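Phytase (Citrobacter braakii, PDB 3ZHC) is an enzyme of branch 2 of the histidine phosphatase superfamily, built round a mixed beta sheet with helices packed against it. Local coordinates at residues 299-304 and 412-417; 57-62 and 190-195; 82-87 and 372-377; 145-150 and 319-324. The protein carries 2 engineered substitutions. One frame throughout, in Å; residues are numbered along the deposited sequence. Where two conformers were deposited one is given.

Contact 1: 299-304 and 412-417; sequences ALLTNG and CSLKSF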
# COMPACT_ATOMS: atom_id res chain seq x y z
N ALA B 299 -5.96 -0.41 32.89
CA ALA B 299 -7.20 -1.18 32.69
C ALA B 299 -6.95 -2.67 32.44
O ALA B 299 -7.73 -3.50 32.87
CB ALA B 299 -8.04 -0.58 31.56
N LEU B 300 -5.86 -2.98 31.74
CA LEU B 300 -5.46 -4.38 31.46
C LEU B 300 -4.70 -5.05 32.62
O LEU B 300 -4.80 -6.27 32.79
CB LEU B 300 -4.64 -4.46 30.15
CG LEU B 300 -5.41 -4.72 28.84
CD1 LEU B 300 -6.81 -4.13 28.80
CD2 LEU B 300 -4.58 -4.25 27.62
N LEU B 301 -3.97 -4.26 33.43
CA LEU B 301 -3.11 -4.81 34.52
C LEU B 301 -3.71 -4.94 35.92
O LEU B 301 -3.50 -5.97 36.57
CB LEU B 301 -1.83 -3.95 34.68
CG LEU B 301 -0.77 -4.04 33.62
CD1 LEU B 301 0.38 -3.14 34.02
CD2 LEU B 301 -0.29 -5.47 33.46
N THR B 302 -4.44 -3.92 36.40
CA THR B 302 -4.84 -3.92 37.83
C THR B 302 -5.92 -4.93 38.20
O THR B 302 -6.74 -5.33 37.37
CB THR B 302 -5.29 -2.52 38.32
OG1 THR B 302 -6.46 -2.10 37.61
CG2 THR B 302 -4.14 -1.51 38.14
N ASN B 303 -5.87 -5.34 39.48
CA ASN B 303 -6.84 -6.23 40.09
C ASN B 303 -7.76 -5.45 41.07
O ASN B 303 -8.44 -6.05 41.90
CB ASN B 303 -6.11 -7.40 40.80
CG ASN B 303 -5.40 -8.37 39.80
OD1 ASN B 303 -4.22 -8.70 39.97
ND2 ASN B 303 -6.13 -8.80 38.76
N GLY B 304 -7.79 -4.11 40.93
CA GLY B 304 -8.59 -3.22 41.77
C GLY B 304 -8.02 -1.81 41.83
O GLY B 304 -6.98 -1.59 42.46
N CYS B 412 1.07 -10.69 22.40
CA CYS B 412 2.11 -10.22 23.28
C CYS B 412 1.79 -10.72 24.69
O CYS B 412 0.63 -10.87 25.03
CB CYS B 412 2.15 -8.69 23.23
SG CYS B 412 3.44 -7.94 24.15
N SER B 413 2.83 -10.97 25.51
CA SER B 413 2.58 -11.36 26.91
C SER B 413 2.16 -10.08 27.63
O SER B 413 2.53 -8.97 27.19
CB SER B 413 3.79 -12.03 27.58
OG SER B 413 4.82 -11.11 27.88
N LEU B 414 1.40 -10.23 28.71
CA LEU B 414 0.90 -9.07 29.47
C LEU B 414 2.04 -8.13 29.94
O LEU B 414 1.94 -6.90 29.76
CB LEU B 414 0.06 -9.54 30.67
CG LEU B 414 -0.70 -8.49 31.46
CD1 LEU B 414 -1.76 -7.80 30.60
CD2 LEU B 414 -1.34 -9.12 32.68
N LYS B 415 3.12 -8.69 30.51
CA LYS B 415 4.26 -7.88 30.99
C LYS B 415 5.06 -7.26 29.82
O LYS B 415 5.54 -6.16 29.94
CB LYS B 415 5.17 -8.68 31.94
CG LYS B 415 4.50 -9.05 33.28
CD LYS B 415 5.50 -9.57 34.32
CE LYS B 415 6.21 -10.83 33.85
NZ LYS B 415 7.20 -11.34 34.85
N SER B 416 5.18 -8.01 28.71
CA SER B 416 5.84 -7.48 27.48
C SER B 416 5.05 -6.31 26.90
O SER B 416 5.65 -5.33 26.44
CB SER B 416 6.00 -8.56 26.38
OG SER B 416 7.06 -9.43 26.65
N PHE B 417 3.71 -6.42 26.93
CA PHE B 417 2.84 -5.34 26.48
C PHE B 417 3.02 -4.11 27.38
O PHE B 417 3.25 -3.01 26.88
CB PHE B 417 1.35 -5.77 26.47
CG PHE B 417 0.40 -4.67 26.06
CD1 PHE B 417 0.30 -4.29 24.71
CD2 PHE B 417 -0.38 -4.01 27.01
CE1 PHE B 417 -0.58 -3.26 24.31
CE2 PHE B 417 -1.27 -2.98 26.62
CZ PHE B 417 -1.36 -2.61 25.26
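Where the last turn of one helix meets the first turn of another, Leu301 and Leu414 bring the two backbones to 7.7 Å between their CA atoms. Residues 299-301 finish the first helix, and Thr302 has already left helical geometry; the second helix starts at Leu414. The join is apolar. Leu301 sends CD2 against the fork of Leu414, 3.6 Å from Leu414 CG and 3.9 Å from Leu414 CD2, so that a single methyl wedges against the branch point. Leu414 carries its CG anti to the backbone N (chi1 -171°), which stretches its isobutyl group across to the other helix. Its CD1 lies 4.0 Å from Leu300 O, a carbonyl that also accepts from Lys358. One turn further on, Phe417 is met at about a right angle by Leu300, whose CD2 lies 3.7 Å from Phe417 CE2. The helix start is itself fixed: Ser413 is the N-cap, its OG accepting from Ser416 N at 3.2 Å, and the neighbouring Cys412 is tied by a disulfide to Cys403. Both helices pack on the main sheet. Leu300 rests on Val34 of strand 28-38 and Phe356 of strand 353-361, while Leu414 and Phe417 share Val369 of strand 366-375; the contact thus joins the end of helix 282-301 to the start of helix 414-424 over these three strands.

Contact 2: 57-62 and 190-195; sequences DQWPQW and NVLNFS. With FMT (formic acid), chain P.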
# COMPACT_ATOMS: atom_id res chain seq x y z
N ASP B 57 -17.74 24.41 -8.24
CA ASP B 57 -19.00 23.85 -7.74
C ASP B 57 -19.28 24.29 -6.31
O ASP B 57 -18.44 24.90 -5.68
CB ASP B 57 -18.96 22.34 -7.89
CG ASP B 57 -18.78 21.93 -9.35
OD1 ASP B 57 -19.72 22.13 -10.13
OD2 ASP B 57 -17.71 21.43 -9.72
N GLN B 58 -20.48 23.98 -5.83
CA GLN B 58 -20.94 24.30 -4.47
C GLN B 58 -20.91 23.06 -3.61
O GLN B 58 -21.24 21.97 -4.08
CB GLN B 58 -22.38 24.86 -4.47
CG GLN B 58 -22.52 26.29 -4.92
CD GLN B 58 -22.35 26.46 -6.42
OE1 GLN B 58 -23.05 25.80 -7.22
NE2 GLN B 58 -21.43 27.35 -6.82
N TRP B 59 -20.52 23.23 -2.34
CA TRP B 59 -20.46 22.11 -1.40
C TRP B 59 -21.85 21.74 -0.85
O TRP B 59 -22.62 22.63 -0.52
CB TRP B 59 -19.52 22.44 -0.24
CG TRP B 59 -18.09 22.51 -0.67
CD1 TRP B 59 -17.42 23.62 -1.12
CD2 TRP B 59 -17.18 21.44 -0.71
NE1 TRP B 59 -16.12 23.29 -1.43
CE2 TRP B 59 -15.94 21.96 -1.18
CE3 TRP B 59 -17.26 20.08 -0.38
CZ2 TRP B 59 -14.81 21.16 -1.34
CZ3 TRP B 59 -16.12 19.28 -0.54
CH2 TRP B 59 -14.92 19.82 -1.01
N PRO B 60 -22.17 20.41 -0.76
CA PRO B 60 -23.40 19.99 -0.10
C PRO B 60 -23.40 20.42 1.36
O PRO B 60 -22.35 20.37 2.01
CB PRO B 60 -23.36 18.44 -0.18
CG PRO B 60 -22.35 18.11 -1.14
CD PRO B 60 -21.42 19.26 -1.30
N GLN B 61 -24.56 20.82 1.86
CA GLN B 61 -24.69 21.29 3.24
C GLN B 61 -25.08 20.15 4.14
O GLN B 61 -25.70 19.18 3.69
CB GLN B 61 -25.72 22.42 3.33
CG GLN B 61 -25.43 23.63 2.45
CD GLN B 61 -24.09 24.23 2.72
OE1 GLN B 61 -23.81 24.67 3.82
NE2 GLN B 61 -23.22 24.25 1.69
N TRP B 62 -24.72 20.28 5.41
CA TRP B 62 -25.03 19.29 6.44
C TRP B 62 -25.96 19.95 7.44
O TRP B 62 -25.68 21.07 7.86
CB TRP B 62 -23.73 18.85 7.11
CG TRP B 62 -22.79 18.09 6.21
CD1 TRP B 62 -22.12 18.56 5.10
CD2 TRP B 62 -22.40 16.71 6.35
NE1 TRP B 62 -21.36 17.56 4.55
CE2 TRP B 62 -21.51 16.41 5.29
CE3 TRP B 62 -22.73 15.69 7.27
CZ2 TRP B 62 -20.93 15.14 5.13
CZ3 TRP B 62 -22.16 14.42 7.11
CH2 TRP B 62 -21.27 14.16 6.05
N ASN B 190 -8.83 16.94 -10.24
CA ASN B 190 -9.86 16.49 -11.19
C ASN B 190 -11.24 16.42 -10.54
O ASN B 190 -12.24 16.83 -11.14
CB ASN B 190 -9.50 15.13 -11.80
CG ASN B 190 -10.49 14.68 -12.87
OD1 ASN B 190 -10.61 15.29 -13.92
ND2 ASN B 190 -11.21 13.59 -12.59
N VAL B 191 -11.29 15.91 -9.30
CA VAL B 191 -12.56 15.79 -8.54
C VAL B 191 -13.16 17.19 -8.23
O VAL B 191 -14.37 17.39 -8.33
CB VAL B 191 -12.37 14.92 -7.27
CG1 VAL B 191 -13.59 14.93 -6.39
CG2 VAL B 191 -12.02 13.46 -7.70
N LEU B 192 -12.30 18.13 -7.85
CA LEU B 192 -12.71 19.50 -7.59
C LEU B 192 -12.96 20.33 -8.87
O LEU B 192 -13.54 21.40 -8.78
CB LEU B 192 -11.61 20.23 -6.80
CG LEU B 192 -11.26 19.82 -5.38
CD1 LEU B 192 -9.96 20.47 -4.98
CD2 LEU B 192 -12.37 20.19 -4.43
N ASN B 193 -12.50 19.83 -10.03
CA ASN B 193 -12.42 20.62 -11.29
C ASN B 193 -11.68 21.91 -10.96
O ASN B 193 -12.15 23.01 -11.23
CB ASN B 193 -13.80 20.85 -11.95
CG ASN B 193 -13.70 21.27 -13.44
OD1 ASN B 193 -12.67 21.00 -14.12
ND2 ASN B 193 -14.76 21.93 -13.96
N PHE B 194 -10.49 21.73 -10.36
CA PHE B 194 -9.66 22.81 -9.81
C PHE B 194 -9.25 23.85 -10.83
O PHE B 194 -9.26 25.04 -10.52
CB PHE B 194 -8.41 22.19 -9.11
CG PHE B 194 -7.47 23.21 -8.50
CD1 PHE B 194 -7.88 24.02 -7.43
CD2 PHE B 194 -6.15 23.36 -8.99
CE1 PHE B 194 -7.01 24.96 -6.85
CE2 PHE B 194 -5.27 24.30 -8.42
CZ PHE B 194 -5.70 25.11 -7.34
N SER B 195 -8.89 23.39 -12.04
CA SER B 195 -8.49 24.27 -13.17
C SER B 195 -9.51 25.37 -13.50
O SER B 195 -9.14 26.44 -13.96
CB SER B 195 -8.22 23.44 -14.44
OG SER B 195 -7.13 22.57 -14.26
C FMT P . -8.62 20.04 -12.72
O1 FMT P . -8.35 18.94 -13.14
O2 FMT P . -7.73 20.76 -12.29
O HOH W 1 -17.39 21.77 -12.39
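Trp59 and Leu192 both hold CG anti to their own carbonyl carbon (chi1 -69° and -66°), and from there each side chain reaches across to the other: Leu192 CD2 stands 4.1 Å from Trp59 CZ2, approaching the indole at a slant. The indole is held by partners of its own, giving its NE1 proton to Met51 O and meeting Trp255 edge-to-face. Alongside this apolar touch runs a polar link through one water, which donates to Asp57 OD2 at 2.7 Å and accepts from Asn193 ND2 at 3.1 Å. Asn193, with positive phi, is the C' residue of a Schellman motif that ends helix 182-192, and its side-chain amide reaches the water from there. Just beyond, a formic acid molecule, probably from the crystallisation liquor, has its O2 held by Ser195 N at 2.9 Å and Ser195 OG at 2.7 Å, with Lys208 as a further partner. Arg257 ties the same two segments, salt-bridged to Asp57 OD2 and bonded to Val191 O. Gripped at OD2 by both a guanidinium group and a donating water, Asp57 is likely to stay ionised, and the join between loop and helix end combines a salt bridge and a bridging water with one apolar contact.

Contact 3: 82-87 and 372-377; sequences QYQRLW and SFVYQT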
# COMPACT_ATOMS: atom_id res chain seq x y z
N GLN B 82 -23.58 -3.44 18.56
CA GLN B 82 -24.38 -4.66 18.38
C GLN B 82 -23.48 -5.83 18.03
O GLN B 82 -23.58 -6.89 18.65
CB GLN B 82 -25.47 -4.40 17.30
CG GLN B 82 -26.20 -5.61 16.72
CD GLN B 82 -27.32 -5.18 15.77
OE1 GLN B 82 -28.34 -4.62 16.22
NE2 GLN B 82 -27.14 -5.45 14.44
N TYR B 83 -22.60 -5.65 17.03
CA TYR B 83 -21.62 -6.70 16.64
C TYR B 83 -20.73 -7.08 17.83
O TYR B 83 -20.52 -8.27 18.09
CB TYR B 83 -20.76 -6.28 15.44
CG TYR B 83 -19.51 -7.13 15.21
CD1 TYR B 83 -19.59 -8.36 14.54
CD2 TYR B 83 -18.24 -6.71 15.65
CE1 TYR B 83 -18.44 -9.16 14.33
CE2 TYR B 83 -17.09 -7.50 15.44
CZ TYR B 83 -17.21 -8.73 14.77
OH TYR B 83 -16.09 -9.50 14.56
N GLN B 84 -20.22 -6.06 18.54
CA GLN B 84 -19.34 -6.30 19.70
C GLN B 84 -20.07 -7.01 20.86
O GLN B 84 -19.46 -7.84 21.54
CB GLN B 84 -18.65 -5.00 20.18
CG GLN B 84 -17.61 -4.36 19.17
CD GLN B 84 -16.32 -5.16 18.98
OE1 GLN B 84 -16.32 -6.39 18.95
NE2 GLN B 84 -15.21 -4.46 18.84
N ARG B 85 -21.36 -6.68 21.08
CA ARG B 85 -22.20 -7.40 22.07
C ARG B 85 -22.22 -8.91 21.76
O ARG B 85 -21.95 -9.72 22.63
CB ARG B 85 -23.63 -6.86 22.08
CG ARG B 85 -24.61 -7.55 23.09
CD ARG B 85 -26.09 -7.29 22.71
NE ARG B 85 -27.01 -8.09 23.54
CZ ARG B 85 -27.41 -7.78 24.79
NH1 ARG B 85 -26.98 -6.66 25.42
NH2 ARG B 85 -28.25 -8.60 25.44
N LEU B 86 -22.55 -9.24 20.51
CA LEU B 86 -22.62 -10.64 20.04
C LEU B 86 -21.27 -11.34 20.11
O LEU B 86 -21.19 -12.50 20.54
CB LEU B 86 -23.17 -10.71 18.60
CG LEU B 86 -24.62 -10.24 18.40
CD1 LEU B 86 -24.92 -9.93 16.95
CD2 LEU B 86 -25.63 -11.29 18.97
N TRP B 87 -20.21 -10.64 19.70
CA TRP B 87 -18.86 -11.22 19.70
C TRP B 87 -18.34 -11.42 21.13
O TRP B 87 -17.84 -12.49 21.45
CB TRP B 87 -17.89 -10.38 18.86
CG TRP B 87 -16.64 -11.11 18.60
CD1 TRP B 87 -16.45 -12.12 17.68
CD2 TRP B 87 -15.39 -10.92 19.25
NE1 TRP B 87 -15.16 -12.56 17.73
CE2 TRP B 87 -14.48 -11.84 18.68
CE3 TRP B 87 -14.95 -10.06 20.25
CZ2 TRP B 87 -13.15 -11.93 19.09
CZ3 TRP B 87 -13.62 -10.14 20.66
CH2 TRP B 87 -12.73 -11.07 20.08
N SER B 372 -6.29 -5.49 17.72
CA SER B 372 -7.04 -5.53 16.47
C SER B 372 -7.57 -4.17 16.09
O SER B 372 -7.65 -3.27 16.93
CB SER B 372 -8.23 -6.48 16.60
OG SER B 372 -7.80 -7.79 16.89
N PHE B 373 -7.93 -4.01 14.82
CA PHE B 373 -8.64 -2.82 14.37
C PHE B 373 -9.99 -3.26 13.81
O PHE B 373 -10.03 -3.94 12.80
CB PHE B 373 -7.87 -1.97 13.35
CG PHE B 373 -8.39 -0.54 13.28
CD1 PHE B 373 -9.47 -0.22 12.49
CD2 PHE B 373 -7.79 0.47 14.06
CE1 PHE B 373 -9.95 1.11 12.45
CE2 PHE B 373 -8.27 1.78 14.02
CZ PHE B 373 -9.35 2.10 13.22
N VAL B 374 -11.08 -2.87 14.49
CA VAL B 374 -12.46 -3.20 14.08
C VAL B 374 -13.10 -1.95 13.45
O VAL B 374 -13.06 -0.86 14.04
CB VAL B 374 -13.29 -3.73 15.27
CG1 VAL B 374 -14.73 -3.98 14.86
CG2 VAL B 374 -12.67 -5.00 15.81
N TYR B 375 -13.69 -2.13 12.27
CA TYR B 375 -14.22 -1.03 11.47
C TYR B 375 -15.31 -1.51 10.51
O TYR B 375 -15.54 -2.71 10.38
CB TYR B 375 -13.08 -0.45 10.64
CG TYR B 375 -12.63 -1.40 9.52
CD1 TYR B 375 -11.85 -2.55 9.80
CD2 TYR B 375 -12.99 -1.15 8.18
CE1 TYR B 375 -11.45 -3.43 8.76
CE2 TYR B 375 -12.59 -2.02 7.14
CZ TYR B 375 -11.83 -3.15 7.43
OH TYR B 375 -11.46 -3.96 6.42
N GLN B 376 -15.96 -0.56 9.84
CA GLN B 376 -16.92 -0.83 8.78
C GLN B 376 -16.34 -0.38 7.49
O GLN B 376 -15.72 0.70 7.42
CB GLN B 376 -18.22 -0.07 9.01
CG GLN B 376 -19.06 -0.63 10.16
CD GLN B 376 -19.76 0.45 10.94
OE1 GLN B 376 -19.14 1.40 11.36
NE2 GLN B 376 -21.07 0.29 11.16
N THR B 377 -16.51 -1.19 6.43
CA THR B 377 -16.10 -0.78 5.09
C THR B 377 -16.95 0.43 4.68
O THR B 377 -18.04 0.66 5.24
CB THR B 377 -16.24 -1.91 4.04
OG1 THR B 377 -17.59 -2.37 3.99
CG2 THR B 377 -15.33 -3.09 4.38
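Val374 meets Gln84 and Tyr83 where a helix covers one face of a beta sheet, the layered alpha/beta arrangement of the histidine phosphatase fold. Helix 71-90 lies over strand 366-375, with 9.4 Å between the CA atoms of Gln84 and Val374, a spacing bridged by side chains alone. The apolar part is light: Tyr83 CE2 comes to 4.3 Å from Val374 CG1, the ring set obliquely to the methyl and also touching Pro392. Flanking residues thicken this layer, since Val374 packs on Val355 of the adjoining strand 353-361 and on Lys395 of strand 394-398.

A second kind of contact sets an amide against methyls. Gln84 and Val374 extend toward each other from opposite directions, and Gln84 bends at its second torsion (chi2 -69°) to bring its amide group down to the sheet. The polar need of that amide is met next door, where NE2 donates to Glu353 OE1; Glu353 is also the residue whose backbone pairs with Val374. The bond to Glu353 probably holds the amide in front of the valine.

Gln376, just past the strand, donates from NE2 to Leu76 O of the same helix, and Trp87 makes a cation-pi contact with Lys395 of strand 394-398. The other face of the strand belongs to Phe373 and Tyr375, the former meeting the ring of Trp339 and the latter bonding through OH to Pro342 O. Back at the centre of the contact, Gln84 NE2 is cradled between the two valine branches, 4.0 Å from Val374 CG1 and 4.0 Å from Val374 CG2.

Contact 4: 145-150 and 319-324; sequences PLFNPV and LFIAGH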
# COMPACT_ATOMS: atom_id res chain seq x y z
N PRO B 145 -7.47 16.45 29.04
CA PRO B 145 -6.06 16.11 28.73
C PRO B 145 -5.77 14.64 28.35
O PRO B 145 -4.72 14.37 27.78
CB PRO B 145 -5.32 16.48 30.04
CG PRO B 145 -6.35 16.44 31.08
CD PRO B 145 -7.63 16.85 30.45
N LEU B 146 -6.69 13.71 28.65
CA LEU B 146 -6.56 12.31 28.21
C LEU B 146 -6.46 12.21 26.69
O LEU B 146 -5.74 11.37 26.16
CB LEU B 146 -7.74 11.45 28.69
CG LEU B 146 -7.79 9.96 28.32
CD1 LEU B 146 -6.62 9.24 28.96
CD2 LEU B 146 -9.11 9.32 28.73
N PHE B 147 -7.21 13.09 26.01
CA PHE B 147 -7.25 13.15 24.55
C PHE B 147 -6.30 14.18 23.95
O PHE B 147 -5.91 14.04 22.80
CB PHE B 147 -8.69 13.43 24.10
CG PHE B 147 -9.66 12.40 24.58
CD1 PHE B 147 -9.89 11.23 23.85
CD2 PHE B 147 -10.35 12.59 25.79
CE1 PHE B 147 -10.81 10.25 24.32
CE2 PHE B 147 -11.27 11.63 26.26
CZ PHE B 147 -11.49 10.45 25.51
N ASN B 148 -5.92 15.21 24.73
CA ASN B 148 -5.05 16.31 24.26
C ASN B 148 -4.06 16.78 25.36
O ASN B 148 -4.20 17.89 25.90
CB ASN B 148 -5.90 17.53 23.80
CG ASN B 148 -6.92 17.18 22.72
OD1 ASN B 148 -6.56 16.90 21.56
ND2 ASN B 148 -8.24 17.20 23.11
N PRO B 149 -3.06 15.94 25.71
CA PRO B 149 -2.14 16.29 26.80
C PRO B 149 -1.17 17.46 26.51
O PRO B 149 -0.76 18.14 27.44
CB PRO B 149 -1.35 15.00 27.02
CG PRO B 149 -1.40 14.33 25.75
CD PRO B 149 -2.72 14.63 25.14
N VAL B 150 -0.84 17.70 25.24
CA VAL B 150 0.14 18.78 24.90
C VAL B 150 -0.43 20.24 25.18
O VAL B 150 0.30 21.21 25.07
CB VAL B 150 0.72 18.62 23.46
CG1 VAL B 150 1.98 19.42 23.29
CG2 VAL B 150 1.03 17.16 23.16
N LEU B 319 -13.93 -1.56 28.57
CA LEU B 319 -13.77 -0.12 28.72
C LEU B 319 -13.77 0.42 27.30
O LEU B 319 -12.86 0.10 26.53
CB LEU B 319 -12.47 0.23 29.46
CG LEU B 319 -12.08 1.71 29.60
CD1 LEU B 319 -13.07 2.48 30.44
CD2 LEU B 319 -10.65 1.87 30.17
N PHE B 320 -14.78 1.22 26.94
CA PHE B 320 -14.90 1.82 25.60
C PHE B 320 -14.56 3.29 25.74
O PHE B 320 -15.15 3.99 26.55
CB PHE B 320 -16.32 1.63 25.08
CG PHE B 320 -16.56 2.22 23.70
CD1 PHE B 320 -16.30 1.47 22.55
CD2 PHE B 320 -17.05 3.54 23.56
CE1 PHE B 320 -16.52 2.01 21.27
CE2 PHE B 320 -17.28 4.09 22.27
CZ PHE B 320 -17.01 3.33 21.13
N ILE B 321 -13.59 3.76 24.94
CA ILE B 321 -13.11 5.15 25.00
C ILE B 321 -13.36 5.83 23.64
O ILE B 321 -12.80 5.41 22.62
CB ILE B 321 -11.62 5.23 25.40
CG1 ILE B 321 -11.36 4.47 26.71
CG2 ILE B 321 -11.17 6.71 25.55
CD1 ILE B 321 -9.93 4.61 27.24
N ALA B 322 -14.20 6.88 23.64
CA ALA B 322 -14.58 7.64 22.44
C ALA B 322 -13.67 8.88 22.27
O ALA B 322 -13.77 9.86 23.03
CB ALA B 322 -16.04 8.05 22.49
N GLY B 323 -12.81 8.81 21.26
CA GLY B 323 -11.90 9.87 20.91
C GLY B 323 -12.03 10.23 19.45
O GLY B 323 -13.11 10.15 18.87
N HIS B 324 -10.89 10.63 18.85
CA HIS B 324 -10.81 11.12 17.49
C HIS B 324 -9.80 10.36 16.67
O HIS B 324 -9.03 9.51 17.20
CB HIS B 324 -10.41 12.60 17.54
CG HIS B 324 -11.17 13.38 18.56
ND1 HIS B 324 -12.38 13.98 18.30
CD2 HIS B 324 -10.90 13.65 19.86
CE1 HIS B 324 -12.82 14.59 19.38
NE2 HIS B 324 -11.95 14.41 20.34
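Phe147, in a loop stretch with helical backbone angles but without regular helical bonds, approaches the end of strand 318-323 at Gly323, 6.8 Å away between CA atoms. One ring makes the main contact. Phe147 holds CG anti to its carbonyl carbon (chi1 -58°), and its far carbons then press on three successive strand residues. CE1 lies 3.3 Å from Ala322 O and 3.6 Å from Gly323 CA, while CZ is 3.8 Å from Ile321 CG2. All three partners approach the ring obliquely. The pattern follows the strand's alternation: Ile321 turns its side chain to the phenylalanine, Ala322 points its methyl the other way and offers its carbonyl oxygen instead, and Gly323, having no side chain, lets ring carbon CE1 come close to its CA. Packing is close, carbon against backbone oxygen and carbon.

Polar ties run through a third residue, Asn327, which donates to Phe147 O from its ND2 and accepts from His324 N at its OD1, so one amide group joins both backbones. His324, the N-cap of helix 325-335, is hydrogen-bonded through NE2 to Asp110 OD2, and its ring meets that of His39. His324 opens the superfamily's His-Asp motif and His39 lies in its Arg-His-Gly motif, consistent with the strand end bordering the site those motifs form.

Strand 318-323 lies inside the main sheet between strands 28-38 and 105-109, parallel to both. The loop covers one face of it, Leu146 resting on Ile108 and on Pro291 of helix 282-301; on the other face Ala322 packs on Thr115 of helix 113-126 and Phe320 stacks with Phe122.

Followed from the N terminus, the chain opens contact 2 at 57-62, contact 3 at 82-87 and contact 4 at 145-150 before any loop is closed. Residues 190-195 then close contact 2, which therefore crosses both contacts 3 and 4. Contact 1 opens at 299-304; contact 4 closes at 319-324, nested within the loop that 372-377 closes for contact 3, and 412-417 closes contact 1 last, crossing both. Contacts 1, 3 and 4 all reach the main sheet, and contacts 1 and 4 touch through Ala299 and Leu319. Contact 2, about 49 Å from contact 1 between centres and on the opposite side of the chain's centre, joins the loop after helix 49-53 to the end of helix 182-192.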